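Local coordinates for protein acetylxylan esterase / glucomannan deacetylase (Cellvibrio japonicus, PDB 2WAA) that removes acetyl groups from acetylated xylan and glucomannan, as a family 2 carbohydrate esterase that helps to break down plant cell wall polysaccharides, at residues A[272-277]-A[315-320]; A[147-152]-A[163-168]. All blocks are in the same frame, centred on the assembly; numbering follows the deposited sequence.

Interaction 1 (A[272-277]-A[315-320]); sequences EGAILN and AHPTKD. With ACT (acetate ion), chain C.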
loop_
_atom_site.group_PDB
_atom_site.type_symbol
_atom_site.label_atom_id
_atom_site.label_comp_id
_atom_site.label_asym_id
_atom_site.label_seq_id
_atom_site.Cartn_x
_atom_site.Cartn_y
_atom_site.Cartn_z
ATOM N N GLU A 272 -12.695 -4.303 11.320
ATOM C CA GLU A 272 -12.315 -3.302 12.329
ATOM C C GLU A 272 -10.808 -3.151 12.517
ATOM O O GLU A 272 -10.356 -2.258 13.187
ATOM C CB GLU A 272 -12.974 -3.638 13.687
ATOM C CG GLU A 272 -12.418 -4.869 14.400
ATOM C CD GLU A 272 -13.074 -6.180 13.990
ATOM O OE1 GLU A 272 -13.729 -6.261 12.931
ATOM O OE2 GLU A 272 -12.915 -7.170 14.738
ATOM N N GLY A 273 -10.038 -4.079 11.982
ATOM C CA GLY A 273 -8.596 -4.005 12.145
ATOM C C GLY A 273 -8.097 -4.647 13.448
ATOM O O GLY A 273 -8.886 -5.134 14.296
ATOM N N ALA A 274 -6.785 -4.631 13.604
ATOM C CA ALA A 274 -6.130 -5.383 14.670
ATOM C C ALA A 274 -5.801 -4.620 15.939
ATOM O O ALA A 274 -5.443 -5.251 16.938
ATOM C CB ALA A 274 -4.826 -5.978 14.142
ATOM N N ILE A 275 -5.800 -3.293 15.897
ATOM C CA ILE A 275 -5.331 -2.539 17.080
ATOM C C ILE A 275 -6.424 -2.395 18.159
ATOM O O ILE A 275 -6.128 -2.582 19.350
ATOM C CB ILE A 275 -4.756 -1.144 16.689
ATOM C CG1 ILE A 275 -3.419 -1.364 15.959
ATOM C CG2 ILE A 275 -4.559 -0.327 17.930
ATOM C CD1 ILE A 275 -2.842 -0.078 15.389
ATOM N N LEU A 276 -7.661 -2.089 17.743
ATOM C CA LEU A 276 -8.730 -1.852 18.707
ATOM C C LEU A 276 -9.025 -3.107 19.484
ATOM O O LEU A 276 -8.930 -4.237 18.977
ATOM C CB LEU A 276 -10.034 -1.415 18.019
ATOM C CG LEU A 276 -9.931 -0.052 17.338
ATOM C CD1 LEU A 276 -11.309 0.244 16.742
ATOM C CD2 LEU A 276 -9.474 1.020 18.307
ATOM N N ASN A 277 -9.402 -2.903 20.723
ATOM C CA ASN A 277 -9.629 -4.029 21.594
ATOM C C ASN A 277 -10.808 -3.696 22.450
ATOM O O ASN A 277 -11.250 -2.529 22.467
ATOM C CB ASN A 277 -8.433 -4.159 22.494
ATOM C CG ASN A 277 -8.310 -5.475 23.076
ATOM O OD1 ASN A 277 -9.047 -6.438 22.703
ATOM N ND2 ASN A 277 -7.376 -5.585 24.022
ATOM N N ALA A 315 2.960 -0.384 20.091
ATOM C CA ALA A 315 1.651 -1.065 20.050
ATOM C C ALA A 315 1.234 -1.477 18.643
ATOM O O ALA A 315 0.310 -2.262 18.500
ATOM C CB ALA A 315 0.561 -0.175 20.656
ATOM N N HIS A 316 1.893 -0.960 17.587
ATOM C CA HIS A 316 1.522 -1.392 16.237
ATOM C C HIS A 316 1.825 -2.876 16.104
ATOM O O HIS A 316 2.818 -3.352 16.655
ATOM C CB HIS A 316 2.316 -0.637 15.158
ATOM C CG HIS A 316 1.837 0.761 14.932
ATOM N ND1 HIS A 316 2.292 1.818 15.683
ATOM C CD2 HIS A 316 0.963 1.280 14.031
ATOM C CE1 HIS A 316 1.703 2.934 15.273
ATOM N NE2 HIS A 316 0.886 2.632 14.274
ATOM N N PRO A 317 0.994 -3.625 15.355
ATOM C CA PRO A 317 1.242 -5.050 15.214
ATOM C C PRO A 317 2.669 -5.341 14.718
ATOM O O PRO A 317 3.194 -4.634 13.820
ATOM C CB PRO A 317 0.179 -5.492 14.197
ATOM C CG PRO A 317 -1.021 -4.571 14.516
ATOM C CD PRO A 317 -0.347 -3.230 14.841
ATOM N N THR A 318 3.275 -6.381 15.280
ATOM C CA THR A 318 4.608 -6.784 14.860
ATOM C C THR A 318 4.597 -7.526 13.514
ATOM O O THR A 318 3.539 -7.870 12.981
ATOM C CB THR A 318 5.210 -7.789 15.878
ATOM O OG1 THR A 318 4.360 -8.939 15.966
ATOM C CG2 THR A 318 5.352 -7.162 17.263
ATOM N N LYS A 319 5.795 -7.772 12.982
ATOM C CA LYS A 319 5.937 -8.579 11.772
ATOM C C LYS A 319 5.256 -9.924 11.938
ATOM O O LYS A 319 4.506 -10.342 11.049
ATOM C CB LYS A 319 7.424 -8.775 11.438
ATOM C CG LYS A 319 7.685 -9.714 10.205
ATOM C CD LYS A 319 9.191 -9.753 9.839
ATOM C CE LYS A 319 9.615 -8.317 9.397
ATOM N NZ LYS A 319 11.110 -8.061 9.035
ATOM N N ASP A 320 5.474 -10.633 13.043
ATOM C CA ASP A 320 4.785 -11.935 13.141
ATOM C C ASP A 320 3.251 -11.800 13.272
ATOM O O ASP A 320 2.502 -12.653 12.814
ATOM C CB ASP A 320 5.334 -12.747 14.305
ATOM C CG ASP A 320 6.731 -13.251 14.021
ATOM O OD1 ASP A 320 7.117 -13.339 12.821
ATOM O OD2 ASP A 320 7.443 -13.561 15.001
HETATM C C ACT C . -2.399 4.336 13.114
HETATM O O ACT C . -1.436 4.817 13.809
HETATM O OXT ACT C . -2.594 4.890 12.007
HETATM C CH3 ACT C . -3.256 3.181 13.558
#
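His316 and Pro317 meet Ala274 and Ile275 at the edge of the active site of this SGNH-type (GDSL) hydrolase. His316 is the inferred charge-relay histidine, with Asp314 as its acid partner. Although its side chain starts out away from 272-277, chi1 -76° sets CG beside the backbone N, and NE2 comes to the inferred nucleophile, Ser141. ND1 bonds to Asp314 and NE2 weakly to Ser141 OG. His316 NE2 also donates to acetate O, which sits at the ring edge near its plane, 3.2 Å away (N-H...O 149°). The acetate probably came from the crystallisation liquor; it is also bonded to Ser141 N, Gly186 N and Asn236 ND2, three N-H groups consistent with the oxyanion hole of an SGNH hydrolase, and it may mark the place of a substrate acetyl group. Ile275 sends CD1 obliquely past the imidazole, 4.3 Å from His316 CD2, and Ile275 CD1 also lies 3.8 Å from the acetate CH3. A branched aliphatic chain suits this position because it can touch a histidine and a methyl group without competing for the polar atoms.

Next along the chain, Pro317 offers an apolar ring with no side-chain polar group. Ile275 crosses it at about a right angle, its CG1 3.8 Å from Pro317 CD, while the small Ala274 brings CB to 4.1 Å from Pro317 CG. Thr318 then takes the N-cap position of helix 319-337, its short hydroxyl side chain capping a backbone N in the first turn. The contact thus joins the loop between strand 267-270 and helix 278-295 to the start of helix 319-337, with Ile275 also touching Thr235 of helix 235-238.

Interaction 2 (A[147-152]-A[163-168]); sequences AIDRVA and ARESYG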
loop_
_atom_site.group_PDB
_atom_site.type_symbol
_atom_site.label_atom_id
_atom_site.label_comp_id
_atom_site.label_asym_id
_atom_site.label_seq_id
_atom_site.Cartn_x
_atom_site.Cartn_y
_atom_site.Cartn_z
ATOM N N ALA A 147 6.102 0.088 11.511
ATOM C CA ALA A 147 6.788 -0.590 12.653
ATOM C C ALA A 147 6.959 -2.090 12.478
ATOM O O ALA A 147 7.351 -2.802 13.427
ATOM C CB ALA A 147 6.070 -0.270 13.990
ATOM N N ILE A 148 6.738 -2.593 11.269
ATOM C CA ILE A 148 7.024 -4.014 11.031
ATOM C C ILE A 148 8.506 -4.318 11.231
ATOM O O ILE A 148 8.847 -5.414 11.755
ATOM C CB ILE A 148 6.499 -4.458 9.647
ATOM C CG1 ILE A 148 4.952 -4.428 9.705
ATOM C CG2 ILE A 148 7.056 -5.818 9.221
ATOM C CD1 ILE A 148 4.299 -4.745 8.387
ATOM N N ASP A 149 9.389 -3.399 10.825
ATOM C CA ASP A 149 10.834 -3.686 10.893
ATOM C C ASP A 149 11.500 -3.012 12.087
ATOM O O ASP A 149 12.652 -2.594 12.003
ATOM C CB ASP A 149 11.588 -3.298 9.594
ATOM C CG ASP A 149 11.400 -4.312 8.457
ATOM O OD1 ASP A 149 10.797 -5.404 8.659
ATOM O OD2 ASP A 149 11.828 -3.998 7.309
ATOM N N ARG A 150 10.772 -2.908 13.193
ATOM C CA ARG A 150 11.293 -2.279 14.398
ATOM C C ARG A 150 12.451 -3.140 14.870
ATOM O O ARG A 150 12.469 -4.345 14.652
ATOM C CB ARG A 150 10.215 -2.274 15.497
ATOM C CG ARG A 150 10.020 -3.679 16.126
ATOM C CD ARG A 150 8.733 -3.812 16.984
ATOM N NE ARG A 150 7.534 -3.690 16.140
ATOM C CZ ARG A 150 6.289 -3.499 16.558
ATOM N NH1 ARG A 150 5.991 -3.449 17.864
ATOM N NH2 ARG A 150 5.339 -3.371 15.631
ATOM N N VAL A 151 13.360 -2.549 15.615
ATOM C CA VAL A 151 14.407 -3.354 16.252
ATOM C C VAL A 151 14.526 -2.837 17.670
ATOM O O VAL A 151 14.490 -1.638 17.892
ATOM C CB VAL A 151 15.724 -3.161 15.501
ATOM C CG1 VAL A 151 16.933 -3.493 16.408
ATOM C CG2 VAL A 151 15.693 -3.994 14.247
ATOM N N ALA A 152 14.595 -3.748 18.630
ATOM C CA ALA A 152 14.644 -3.335 20.044
ATOM C C ALA A 152 15.848 -2.407 20.295
ATOM O O ALA A 152 16.937 -2.670 19.812
ATOM C CB ALA A 152 14.711 -4.551 20.920
ATOM N N ALA A 163 6.430 -2.677 3.590
ATOM C CA ALA A 163 5.180 -2.932 2.855
ATOM C C ALA A 163 5.040 -4.408 2.465
ATOM O O ALA A 163 3.950 -4.988 2.584
ATOM C CB ALA A 163 5.146 -2.041 1.567
ATOM N N ARG A 164 6.138 -5.010 1.989
ATOM C CA ARG A 164 6.117 -6.390 1.466
ATOM C C ARG A 164 5.613 -7.385 2.503
ATOM O O ARG A 164 4.995 -8.396 2.149
ATOM C CB ARG A 164 7.538 -6.893 1.121
ATOM C CG ARG A 164 8.143 -6.608 -0.208
ATOM C CD ARG A 164 9.747 -6.696 -0.096
ATOM N NE ARG A 164 10.194 -7.751 0.839
ATOM C CZ ARG A 164 10.927 -7.597 1.963
ATOM N NH1 ARG A 164 11.414 -6.409 2.416
ATOM N NH2 ARG A 164 11.191 -8.680 2.661
ATOM N N GLU A 165 5.958 -7.134 3.778
ATOM C CA GLU A 165 5.598 -8.029 4.868
ATOM C C GLU A 165 4.394 -7.581 5.669
ATOM O O GLU A 165 4.072 -8.176 6.715
ATOM C CB GLU A 165 6.819 -8.271 5.773
ATOM C CG GLU A 165 7.853 -9.015 4.929
ATOM C CD GLU A 165 9.041 -9.462 5.695
ATOM O OE1 GLU A 165 9.944 -8.635 5.912
ATOM O OE2 GLU A 165 9.056 -10.657 6.076
ATOM N N SER A 166 3.699 -6.576 5.155
ATOM C CA SER A 166 2.438 -6.143 5.772
ATOM C C SER A 166 1.295 -7.116 5.433
ATOM O O SER A 166 1.328 -7.796 4.388
ATOM C CB SER A 166 2.104 -4.710 5.323
ATOM O OG SER A 166 1.661 -4.689 3.948
ATOM N N TYR A 167 0.257 -7.173 6.287
ATOM C CA TYR A 167 -0.777 -8.153 6.087
ATOM C C TYR A 167 -1.447 -7.994 4.712
ATOM O O TYR A 167 -1.842 -9.002 4.104
ATOM C CB TYR A 167 -1.844 -8.111 7.206
ATOM C CG TYR A 167 -2.829 -6.972 7.019
ATOM C CD1 TYR A 167 -4.046 -7.202 6.383
ATOM C CD2 TYR A 167 -2.518 -5.665 7.446
ATOM C CE1 TYR A 167 -5.012 -6.145 6.173
ATOM C CE2 TYR A 167 -3.442 -4.598 7.237
ATOM C CZ TYR A 167 -4.687 -4.877 6.601
ATOM O OH TYR A 167 -5.591 -3.860 6.406
ATOM N N GLY A 168 -1.572 -6.756 4.233
ATOM C CA GLY A 168 -2.260 -6.496 2.944
ATOM C C GLY A 168 -1.475 -7.121 1.785
ATOM O O GLY A 168 -2.066 -7.778 0.924
#
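The N-terminal end of helix 167-174, next to the catalytic centre of the SGNH-type domain, receives the side chain of Ile148 from the long loop that follows strand 133-139. The terminal methyl does the touching: Ile148 CD1 reaches Ser166 CA at 3.5 Å and Ser166 CB at 3.8 Å, abutting the backbone as well as the side chain. The chain is extended at its outer torsion (chi2 176°), carrying CD1 forward, while Ile148 CG2 remains nearer Glu165, 4.2 Å from Glu165 CB. Isoleucine suits the place because its two branches can rest on neighbouring residues of the opposing turn.

Both sides of the contact are type I beta turns, Ala147 to Arg150 and Ala163 to Ser166. In the second, Ala163 O accepts twice from the N-cap residue: from Ser166 N at 3.0 Å, and from Ser166 OG at 2.7 Å. The hydroxyl approaches in the carbonyl plane on a lone pair. Serine is short enough to fold back over its own turn in this way just before the helix begins. In the first turn, Arg150 NE donates to Ala147 O at 2.9 Å with an N-H...O angle of 143°, the oxygen tilted slightly from the guanidinium plane; NH2 adds a weaker bond to the same oxygen.

Beside the isoleucine two acids approach each other, Asp149 OD1 lying 4.3 Å from Glu165 OE1. Asn162 donates to both oxygens, and Lys319 of helix 319-337 makes a salt bridge with Asp149, probably easing the repulsion between the carboxylates. Arg104 forms a further salt bridge with Asp149, while Arg164 lies close to Glu165 in charge attraction alone, without an N-H aimed at the oxygen.

In the fold
Interactions 1 and 2 both pack aliphatic side chains against the approach to a helix, 319-337 in the first and 167-174 in the second, and both are partly buried. They share helix 319-337: Pro317 touches its His322 from interaction 1, Ile148 and Ser166 from interaction 2. Their polar surroundings differ: interaction 1 reaches into the catalytic pocket, whereas interaction 2 is bordered by charged groups, the side chains of Ile148 and His316 about 7 Å apart. The two join directly. Lys319 NZ forms a salt bridge with Asp149 OD1 at 2.7 Å, and Arg150 NH2 probably donates to His316 O; the loop of 147-152 thereby probably holds the backbone of the inferred charge-relay histidine.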